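Local coordinates for lovastatin nonaketide synthase, polyketide synthase component (PDB 7CPX), which builds, together with LovC, the dihydromonacolin L nonaketide of lovastatin from malonyl-CoA, NADPH and S-adenosylmethionine as a multidomain, homodimeric polyketide synthase, at residues Gly555-Gly567 and Ile647-Ala661. The protein carries 2 engineered substitutions. Numbering follows the deposited sequence.
Sequences GQPSVLGIFTGQG and IRFTAVVGHSSGEIA
V559 and F649 pair side by side in parallel strands 558-563 and 648-652, adjacent members of the five-stranded parallel sheet of the malonyl-CoA:ACP transacylase domain. V559 CG1 stands over one face of the F649 ring, 3.7 Å from its centroid and 20° off the normal, a CH-pi contact. CG1 lies between the backbone N and the carbonyl carbon (chi1 70°), which turns it onto the ring and also against I647 CG2. The T650 side chain points to the opposite face of the sheet, with L560 and V652. Its OG1 and backbone N both donate to V559 O, so two bonds grip one carbonyl: OG1 approaches from above the carbonyl plane at 2.8 Å, while N makes the regular ladder bond. The L560 side chain crosses that of T650 at about a right angle and sends CD1 to V652 CG2 (3.7 Å), beneath helix 828-838. G561 O continues the ladder by accepting from V652 N.

Past the strands, G654, S656 and G658 form a GxSxG pattern in a turn between strand and helix, consistent with the nucleophile elbow of acyltransferases; S656 has a positive phi of 55°. F563 CD2 packs against A661 CB in the following helix, 3.9 Å away. Q566 OE1, bonded to Q628, takes a weak second bond from S656 OG (3.5 Å). G565 CA sits over one face of the H655 imidazole, while H655 NE2 donates in the ring plane to a lone pair of Q566 O, 2.9 Å away.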
ATOM      1  N   GLY A 555      -7.398  34.975 -49.721  1.00154.99           N
ATOM      2  CA  GLY A 555      -7.555  35.095 -51.158  1.00154.99           C
ATOM      3  C   GLY A 555      -8.773  35.911 -51.547  1.00154.99           C
ATOM      4  O   GLY A 555      -9.584  35.476 -52.364  1.00154.99           O
ATOM      5  N   GLN A 556      -8.902  37.099 -50.959  1.00162.04           N
ATOM      6  CA  GLN A 556     -10.031  37.994 -51.209  1.00162.04           C
ATOM      7  C   GLN A 556      -9.519  39.406 -51.471  1.00162.04           C
ATOM      8  O   GLN A 556      -9.757  40.325 -50.678  1.00162.04           O
ATOM      9  CB  GLN A 556     -11.004  37.976 -50.030  1.00162.04           C
ATOM     10  CG  GLN A 556     -11.632  36.616 -49.769  1.00162.04           C
ATOM     11  CD  GLN A 556     -12.567  36.622 -48.575  1.00162.04           C
ATOM     12  OE1 GLN A 556     -12.480  35.760 -47.700  1.00162.04           O
ATOM     13  NE2 GLN A 556     -13.474  37.592 -48.538  1.00162.04           N
ATOM     14  N   PRO A 557      -8.809  39.614 -52.578  1.00164.98           N
ATOM     15  CA  PRO A 557      -8.358  40.965 -52.944  1.00164.98           C
ATOM     16  C   PRO A 557      -9.327  41.759 -53.809  1.00164.98           C
ATOM     17  O   PRO A 557      -8.927  42.794 -54.350  1.00164.98           O
ATOM     18  CB  PRO A 557      -7.070  40.671 -53.725  1.00164.98           C
ATOM     19  CG  PRO A 557      -7.354  39.381 -54.404  1.00164.98           C
ATOM     20  CD  PRO A 557      -8.223  38.587 -53.459  1.00164.98           C
ATOM     21  N   SER A 558     -10.575  41.316 -53.953  1.00173.37           N
ATOM     22  CA  SER A 558     -11.517  41.964 -54.857  1.00173.37           C
ATOM     23  C   SER A 558     -12.070  43.233 -54.216  1.00173.37           C
ATOM     24  O   SER A 558     -12.775  43.175 -53.198  1.00173.37           O
ATOM     25  CB  SER A 558     -12.647  41.005 -55.223  1.00173.37           C
ATOM     26  OG  SER A 558     -13.225  40.437 -54.064  1.00173.37           O
ATOM     27  N   VAL A 559     -11.759  44.378 -54.823  1.00178.39           N
ATOM     28  CA  VAL A 559     -12.192  45.675 -54.326  1.00178.39           C
ATOM     29  C   VAL A 559     -12.936  46.412 -55.430  1.00178.39           C
ATOM     30  O   VAL A 559     -12.666  46.232 -56.621  1.00178.39           O
ATOM     31  CB  VAL A 559     -11.009  46.531 -53.823  1.00178.39           C
ATOM     32  CG1 VAL A 559     -10.151  46.992 -54.988  1.00178.39           C
ATOM     33  CG2 VAL A 559     -11.514  47.721 -53.024  1.00178.39           C
ATOM     34  N   LEU A 560     -13.882  47.247 -55.015  1.00189.14           N
ATOM     35  CA  LEU A 560     -14.632  48.122 -55.906  1.00189.14           C
ATOM     36  C   LEU A 560     -14.149  49.550 -55.695  1.00189.14           C
ATOM     37  O   LEU A 560     -14.228  50.077 -54.580  1.00189.14           O
ATOM     38  CB  LEU A 560     -16.134  48.013 -55.644  1.00189.14           C
ATOM     39  CG  LEU A 560     -17.017  49.099 -56.265  1.00189.14           C
ATOM     40  CD1 LEU A 560     -16.816  49.168 -57.769  1.00189.14           C
ATOM     41  CD2 LEU A 560     -18.479  48.853 -55.931  1.00189.14           C
ATOM     42  N   GLY A 561     -13.655  50.172 -56.761  1.00190.32           N
ATOM     43  CA  GLY A 561     -13.138  51.523 -56.669  1.00190.32           C
ATOM     44  C   GLY A 561     -14.206  52.577 -56.860  1.00190.32           C
ATOM     45  O   GLY A 561     -14.639  52.836 -57.987  1.00190.32           O
ATOM     46  N   ILE A 562     -14.646  53.191 -55.763  1.00193.56           N
ATOM     47  CA  ILE A 562     -15.630  54.264 -55.796  1.00193.56           C
ATOM     48  C   ILE A 562     -14.873  55.581 -55.762  1.00193.56           C
ATOM     49  O   ILE A 562     -14.169  55.873 -54.792  1.00193.56           O
ATOM     50  CB  ILE A 562     -16.609  54.154 -54.617  1.00193.56           C
ATOM     51  CG1 ILE A 562     -17.420  52.863 -54.740  1.00193.56           C
ATOM     52  CG2 ILE A 562     -17.509  55.375 -54.554  1.00193.56           C
ATOM     53  CD1 ILE A 562     -17.076  51.830 -53.689  1.00193.56           C
ATOM     54  N   PHE A 563     -15.020  56.385 -56.808  1.00198.33           N
ATOM     55  CA  PHE A 563     -14.161  57.540 -57.025  1.00198.33           C
ATOM     56  C   PHE A 563     -14.888  58.819 -56.626  1.00198.33           C
ATOM     57  O   PHE A 563     -15.984  59.100 -57.122  1.00198.33           O
ATOM     58  CB  PHE A 563     -13.711  57.586 -58.484  1.00198.33           C
ATOM     59  CG  PHE A 563     -12.700  56.533 -58.822  1.00198.33           C
ATOM     60  CD1 PHE A 563     -13.078  55.206 -58.930  1.00198.33           C
ATOM     61  CD2 PHE A 563     -11.370  56.863 -59.015  1.00198.33           C
ATOM     62  CE1 PHE A 563     -12.152  54.230 -59.230  1.00198.33           C
ATOM     63  CE2 PHE A 563     -10.439  55.891 -59.318  1.00198.33           C
ATOM     64  CZ  PHE A 563     -10.832  54.572 -59.423  1.00198.33           C
ATOM     65  N   THR A 564     -14.270  59.585 -55.729  1.00199.34           N
ATOM     66  CA  THR A 564     -14.867  60.816 -55.236  1.00199.34           C
ATOM     67  C   THR A 564     -14.766  61.923 -56.280  1.00199.34           C
ATOM     68  O   THR A 564     -13.857  61.941 -57.114  1.00199.34           O
ATOM     69  CB  THR A 564     -14.181  61.260 -53.943  1.00199.34           C
ATOM     70  OG1 THR A 564     -12.788  61.483 -54.190  1.00199.34           O
ATOM     71  CG2 THR A 564     -14.339  60.199 -52.863  1.00199.34           C
ATOM     72  N   GLY A 565     -15.709  62.861 -56.215  1.00205.16           N
ATOM     73  CA  GLY A 565     -15.791  63.923 -57.199  1.00205.16           C
ATOM     74  C   GLY A 565     -15.618  65.314 -56.627  1.00205.16           C
ATOM     75  O   GLY A 565     -15.256  65.477 -55.458  1.00205.16           O
ATOM     76  N   GLN A 566     -15.875  66.326 -57.451  1.00210.38           N
ATOM     77  CA  GLN A 566     -15.756  67.706 -57.009  1.00210.38           C
ATOM     78  C   GLN A 566     -16.785  68.008 -55.927  1.00210.38           C
ATOM     79  O   GLN A 566     -17.865  67.414 -55.879  1.00210.38           O
ATOM     80  CB  GLN A 566     -15.935  68.663 -58.189  1.00210.38           C
ATOM     81  CG  GLN A 566     -15.767  70.133 -57.831  1.00210.38           C
ATOM     82  CD  GLN A 566     -15.859  71.043 -59.040  1.00210.38           C
ATOM     83  OE1 GLN A 566     -15.984  70.579 -60.174  1.00210.38           O
ATOM     84  NE2 GLN A 566     -15.798  72.348 -58.803  1.00210.38           N
ATOM     85  N   GLY A 567     -16.435  68.947 -55.048  1.00207.92           N
ATOM     86  CA  GLY A 567     -17.233  69.259 -53.888  1.00207.92           C
ATOM     87  C   GLY A 567     -16.864  68.472 -52.650  1.00207.92           C
ATOM     88  O   GLY A 567     -17.258  68.860 -51.544  1.00207.92           O
ATOM     89  N   ILE A 647      -3.488  45.403 -55.873  1.00169.04           N
ATOM     90  CA  ILE A 647      -4.893  45.266 -55.515  1.00169.04           C
ATOM     91  C   ILE A 647      -5.706  45.162 -56.796  1.00169.04           C
ATOM     92  O   ILE A 647      -5.628  46.039 -57.666  1.00169.04           O
ATOM     93  CB  ILE A 647      -5.359  46.454 -54.657  1.00169.04           C
ATOM     94  CG1 ILE A 647      -4.582  46.492 -53.339  1.00169.04           C
ATOM     95  CG2 ILE A 647      -6.852  46.360 -54.397  1.00169.04           C
ATOM     96  CD1 ILE A 647      -4.773  47.768 -52.548  1.00169.04           C
ATOM     97  N   ARG A 648      -6.485  44.090 -56.918  1.00171.46           N
ATOM     98  CA  ARG A 648      -7.296  43.854 -58.105  1.00171.46           C
ATOM     99  C   ARG A 648      -8.629  44.573 -57.954  1.00171.46           C
ATOM    100  O   ARG A 648      -9.307  44.433 -56.931  1.00171.46           O
ATOM    101  CB  ARG A 648      -7.500  42.356 -58.323  1.00171.46           C
ATOM    102  CG  ARG A 648      -6.202  41.549 -58.265  1.00171.46           C
ATOM    103  CD  ARG A 648      -5.114  42.160 -59.145  1.00171.46           C
ATOM    104  NE  ARG A 648      -3.847  41.446 -59.048  1.00171.46           N
ATOM    105  CZ  ARG A 648      -2.710  41.867 -59.585  1.00171.46           C
ATOM    106  NH1 ARG A 648      -2.645  43.000 -60.267  1.00171.46           N
ATOM    107  NH2 ARG A 648      -1.610  41.135 -59.433  1.00171.46           N
ATOM    108  N   PHE A 649      -9.006  45.331 -58.982  1.00180.20           N
ATOM    109  CA  PHE A 649     -10.035  46.353 -58.872  1.00180.20           C
ATOM    110  C   PHE A 649     -11.257  46.029 -59.718  1.00180.20           C
ATOM    111  O   PHE A 649     -11.166  45.379 -60.763  1.00180.20           O
ATOM    112  CB  PHE A 649      -9.494  47.720 -59.311  1.00180.20           C
ATOM    113  CG  PHE A 649      -8.837  48.496 -58.212  1.00180.20           C
ATOM    114  CD1 PHE A 649      -9.570  49.382 -57.442  1.00180.20           C
ATOM    115  CD2 PHE A 649      -7.485  48.351 -57.955  1.00180.20           C
ATOM    116  CE1 PHE A 649      -8.970  50.103 -56.432  1.00180.20           C
ATOM    117  CE2 PHE A 649      -6.878  49.069 -56.945  1.00180.20           C
ATOM    118  CZ  PHE A 649      -7.621  49.948 -56.183  1.00180.20           C
ATOM    119  N   THR A 650     -12.406  46.493 -59.233  1.00189.03           N
ATOM    120  CA  THR A 650     -13.588  46.738 -60.043  1.00189.03           C
ATOM    121  C   THR A 650     -13.934  48.214 -59.904  1.00189.03           C
ATOM    122  O   THR A 650     -13.828  48.787 -58.817  1.00189.03           O
ATOM    123  CB  THR A 650     -14.773  45.865 -59.612  1.00189.03           C
ATOM    124  OG1 THR A 650     -15.016  46.035 -58.210  1.00189.03           O
ATOM    125  CG2 THR A 650     -14.492  44.399 -59.903  1.00189.03           C
ATOM    126  N   ALA A 651     -14.324  48.841 -61.011  1.00197.37           N
ATOM    127  CA  ALA A 651     -14.386  50.294 -61.077  1.00197.37           C
ATOM    128  C   ALA A 651     -15.805  50.782 -61.322  1.00197.37           C
ATOM    129  O   ALA A 651     -16.512  50.269 -62.195  1.00197.37           O
ATOM    130  CB  ALA A 651     -13.464  50.828 -62.177  1.00197.37           C
ATOM    131  N   VAL A 652     -16.209  51.780 -60.538  1.00201.99           N
ATOM    132  CA  VAL A 652     -17.435  52.538 -60.756  1.00201.99           C
ATOM    133  C   VAL A 652     -17.086  54.014 -60.650  1.00201.99           C
ATOM    134  O   VAL A 652     -16.411  54.429 -59.702  1.00201.99           O
ATOM    135  CB  VAL A 652     -18.536  52.166 -59.744  1.00201.99           C
ATOM    136  CG1 VAL A 652     -19.623  53.233 -59.724  1.00201.99           C
ATOM    137  CG2 VAL A 652     -19.133  50.814 -60.086  1.00201.99           C
ATOM    138  N   VAL A 653     -17.542  54.803 -61.616  1.00206.71           N
ATOM    139  CA  VAL A 653     -17.176  56.212 -61.676  1.00206.71           C
ATOM    140  C   VAL A 653     -18.041  57.004 -60.707  1.00206.71           C
ATOM    141  O   VAL A 653     -19.157  56.601 -60.356  1.00206.71           O
ATOM    142  CB  VAL A 653     -17.310  56.762 -63.112  1.00206.71           C
ATOM    143  CG1 VAL A 653     -16.633  55.843 -64.134  1.00206.71           C
ATOM    144  CG2 VAL A 653     -18.766  56.994 -63.460  1.00206.71           C
ATOM    145  N   GLY A 654     -17.520  58.148 -60.272  1.00205.22           N
ATOM    146  CA  GLY A 654     -18.283  59.070 -59.454  1.00205.22           C
ATOM    147  C   GLY A 654     -18.830  60.216 -60.277  1.00205.22           C
ATOM    148  O   GLY A 654     -19.574  59.999 -61.238  1.00205.22           O
ATOM    149  N   HIS A 655     -18.465  61.443 -59.914  1.00209.03           N
ATOM    150  CA  HIS A 655     -18.864  62.630 -60.653  1.00209.03           C
ATOM    151  C   HIS A 655     -17.666  63.555 -60.812  1.00209.03           C
ATOM    152  O   HIS A 655     -16.796  63.625 -59.940  1.00209.03           O
ATOM    153  CB  HIS A 655     -20.010  63.371 -59.951  1.00209.03           C
ATOM    154  CG  HIS A 655     -19.671  63.843 -58.572  1.00209.03           C
ATOM    155  ND1 HIS A 655     -19.818  63.048 -57.455  1.00209.03           N
ATOM    156  CD2 HIS A 655     -19.192  65.029 -58.128  1.00209.03           C
ATOM    157  CE1 HIS A 655     -19.444  63.725 -56.384  1.00209.03           C
ATOM    158  NE2 HIS A 655     -19.060  64.930 -56.764  1.00209.03           N
ATOM    159  N   SER A 656     -17.628  64.262 -61.939  1.00211.70           N
ATOM    160  CA  SER A 656     -16.569  65.228 -62.244  1.00211.70           C
ATOM    161  C   SER A 656     -15.232  64.507 -62.127  1.00211.70           C
ATOM    162  O   SER A 656     -15.009  63.541 -62.879  1.00211.70           O
ATOM    163  CB  SER A 656     -16.750  66.449 -61.341  1.00211.70           C
ATOM    164  OG  SER A 656     -15.753  67.424 -61.597  1.00211.70           O
ATOM    165  N   SER A 657     -14.334  64.909 -61.223  1.00207.45           N
ATOM    166  CA  SER A 657     -13.040  64.245 -61.120  1.00207.45           C
ATOM    167  C   SER A 657     -13.206  62.753 -60.873  1.00207.45           C
ATOM    168  O   SER A 657     -12.473  61.935 -61.444  1.00207.45           O
ATOM    169  CB  SER A 657     -12.214  64.882 -60.000  1.00207.45           C
ATOM    170  OG  SER A 657     -11.990  66.258 -60.250  1.00207.45           O
ATOM    171  N   GLY A 658     -14.182  62.378 -60.050  1.00205.44           N
ATOM    172  CA  GLY A 658     -14.409  60.986 -59.722  1.00205.44           C
ATOM    173  C   GLY A 658     -14.584  60.138 -60.961  1.00205.44           C
ATOM    174  O   GLY A 658     -14.289  58.939 -60.952  1.00205.44           O
ATOM    175  N   GLU A 659     -15.065  60.751 -62.041  1.00209.26           N
ATOM    176  CA  GLU A 659     -15.168  60.032 -63.303  1.00209.26           C
ATOM    177  C   GLU A 659     -13.816  59.960 -64.000  1.00209.26           C
ATOM    178  O   GLU A 659     -13.353  58.872 -64.363  1.00209.26           O
ATOM    179  CB  GLU A 659     -16.208  60.702 -64.205  1.00209.26           C
ATOM    180  CG  GLU A 659     -16.806  59.785 -65.264  1.00209.26           C
ATOM    181  CD  GLU A 659     -15.777  59.270 -66.252  1.00209.26           C
ATOM    182  OE1 GLU A 659     -14.936  60.073 -66.710  1.00209.26           O
ATOM    183  OE2 GLU A 659     -15.802  58.061 -66.561  1.00209.26           O
ATOM    184  N   ILE A 660     -13.152  61.106 -64.164  1.00209.78           N
ATOM    185  CA  ILE A 660     -11.939  61.153 -64.976  1.00209.78           C
ATOM    186  C   ILE A 660     -10.904  60.179 -64.428  1.00209.78           C
ATOM    187  O   ILE A 660     -10.386  59.318 -65.150  1.00209.78           O
ATOM    188  CB  ILE A 660     -11.385  62.587 -65.033  1.00209.78           C
ATOM    189  CG1 ILE A 660     -12.416  63.536 -65.651  1.00209.78           C
ATOM    190  CG2 ILE A 660     -10.085  62.620 -65.825  1.00209.78           C
ATOM    191  CD1 ILE A 660     -12.059  65.005 -65.524  1.00209.78           C
ATOM    192  N   ALA A 661     -10.625  60.271 -63.126  1.00203.97           N
ATOM    193  CA  ALA A 661      -9.675  59.347 -62.520  1.00203.97           C
ATOM    194  C   ALA A 661     -10.139  57.909 -62.689  1.00203.97           C
ATOM    195  O   ALA A 661      -9.337  57.021 -63.005  1.00203.97           O
ATOM    196  CB  ALA A 661      -9.485  59.682 -61.040  1.00203.97           C
TER